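Local coordinates for cellulase (glycosyl hydrolase family 5) (Bacteroides ovatus, PDB 3ZMR), which cleaves the beta-1,4-glucan backbone of xyloglucan at internal linkages, with retention of configuration, to release xyloglucan oligosaccharides, at residues A[7-12]-A[29-34]. Numbering follows the deposited sequence.
Sequences SLEVAQ and QIDGPA
Glu9 and Asp31 form the one antiparallel bridge between residues 7-12 and 29-34. They are a hydrogen-bonded pair, so each backbone gives one bond and takes one. Asp31 N donates to Glu9 O and Glu9 N to Asp31 O, both at 2.9 Å. Asp31 O also accepts a bond from a water that is held by Ser7 OG. Past the bridge a second water continues the link: it accepts from Ala11 N and donates to Gln29 O.

The Glu9 and Asp31 side chains stand on one face, CB to CB at 4.2 Å. Their carboxylates, probably both charged, stay apart, Glu9 OE1 being 4.4 Å from Asp31 OD2. The Glu9 side chain is poorly ordered, so its position is approximate.

Leu8, Val10 and Ile30 share the other face. Ile30 can be followed outward from CB. CB carries two branches. CG2, anti to the backbone N, meets Leu8 CD1 at 4.1 Å. CG1 lies beside the backbone N (chi1 -54°) and leads to CD1, which touches Val10 CG2 at 3.8 Å. Ile30 thus lies alongside both neighbours, pointing the same way. Leu8 CD1 also rests on Gly32 CA, 3.9 Å away, and Pro33 CD packs against Ser7 O.

This apolar face looks into the domain, where Leu8 and Ile30 touch Val77, and Val10 touches Ile85. The segment before strand 16-19 thus pairs with strand 24-31, an outermost strand of its sheet, and its apolar side chains reach the facing sheet, as in the beta-sandwich of a BACON domain.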
# COMPACT_ATOMS: atom_id res chain seq x y z
N SER A 7 -47.28 -25.09 4.42
CA SER A 7 -47.30 -23.71 5.00
C SER A 7 -45.90 -23.10 5.04
O SER A 7 -45.00 -23.63 5.68
CB SER A 7 -47.88 -23.70 6.42
OG SER A 7 -47.70 -22.44 7.02
N LEU A 8 -45.75 -21.97 4.36
CA LEU A 8 -44.46 -21.29 4.21
C LEU A 8 -44.57 -19.86 4.73
O LEU A 8 -45.33 -19.03 4.19
CB LEU A 8 -44.01 -21.30 2.75
CG LEU A 8 -42.69 -20.60 2.43
CD1 LEU A 8 -41.49 -21.28 3.08
CD2 LEU A 8 -42.50 -20.51 0.93
N GLU A 9 -43.80 -19.56 5.77
CA GLU A 9 -43.89 -18.28 6.45
C GLU A 9 -42.52 -17.62 6.63
O GLU A 9 -41.49 -18.28 6.91
CB GLU A 9 -44.60 -18.44 7.80
CG GLU A 9 -45.99 -19.07 7.66
CD GLU A 9 -46.89 -18.82 8.85
OE1 GLU A 9 -46.38 -18.65 9.97
OE2 GLU A 9 -48.13 -18.81 8.65
N VAL A 10 -42.50 -16.31 6.39
CA VAL A 10 -41.34 -15.48 6.66
C VAL A 10 -41.80 -14.19 7.31
O VAL A 10 -42.62 -13.47 6.73
CB VAL A 10 -40.56 -15.13 5.39
CG1 VAL A 10 -39.39 -14.20 5.70
CG2 VAL A 10 -40.08 -16.40 4.70
N ALA A 11 -41.27 -13.91 8.49
CA ALA A 11 -41.66 -12.71 9.27
C ALA A 11 -41.48 -11.42 8.45
O ALA A 11 -40.57 -11.32 7.61
CB ALA A 11 -40.89 -12.64 10.58
N GLN A 12 -42.38 -10.47 8.69
CA GLN A 12 -42.40 -9.19 7.94
C GLN A 12 -41.06 -8.45 8.03
O GLN A 12 -40.62 -7.83 7.05
CB GLN A 12 -43.56 -8.28 8.39
CG GLN A 12 -43.72 -7.02 7.54
CD GLN A 12 -44.03 -7.31 6.07
OE1 GLN A 12 -44.79 -8.23 5.75
NE2 GLN A 12 -43.46 -6.50 5.18
N GLN A 29 -34.79 -15.88 9.19
CA GLN A 29 -35.42 -17.16 9.53
C GLN A 29 -36.54 -17.47 8.54
O GLN A 29 -37.40 -16.65 8.27
CB GLN A 29 -35.93 -17.17 10.98
CG GLN A 29 -36.33 -18.55 11.49
CD GLN A 29 -36.72 -18.54 12.96
OE1 GLN A 29 -37.57 -17.76 13.38
NE2 GLN A 29 -36.12 -19.42 13.73
N ILE A 30 -36.50 -18.69 8.03
CA ILE A 30 -37.53 -19.26 7.17
C ILE A 30 -38.33 -20.29 8.00
O ILE A 30 -37.76 -21.21 8.56
CB ILE A 30 -36.91 -19.99 5.95
CG1 ILE A 30 -35.94 -19.07 5.18
CG2 ILE A 30 -38.00 -20.57 5.05
CD1 ILE A 30 -36.49 -17.70 4.83
N ASP A 31 -39.64 -20.12 8.09
CA ASP A 31 -40.51 -21.06 8.81
C ASP A 31 -41.31 -21.84 7.78
O ASP A 31 -42.44 -21.49 7.45
CB ASP A 31 -41.41 -20.29 9.78
CG ASP A 31 -42.13 -21.19 10.78
OD1 ASP A 31 -42.00 -22.42 10.72
OD2 ASP A 31 -42.84 -20.65 11.65
N GLY A 32 -40.72 -22.92 7.29
CA GLY A 32 -41.30 -23.64 6.16
C GLY A 32 -41.65 -25.11 6.37
O GLY A 32 -41.46 -25.66 7.44
N PRO A 33 -42.17 -25.75 5.32
CA PRO A 33 -42.59 -27.16 5.39
C PRO A 33 -41.43 -28.12 5.25
O PRO A 33 -40.27 -27.72 5.38
CB PRO A 33 -43.58 -27.28 4.23
CG PRO A 33 -43.09 -26.28 3.23
CD PRO A 33 -42.51 -25.14 4.02
N ALA A 34 -41.76 -29.39 4.98
CA ALA A 34 -40.76 -30.47 4.87
C ALA A 34 -39.68 -30.18 3.85
O ALA A 34 -38.52 -30.62 4.00
CB ALA A 34 -41.45 -31.79 4.55
O HOH W 1 -45.20 -22.48 8.77
O HOH W 2 -39.53 -15.81 9.69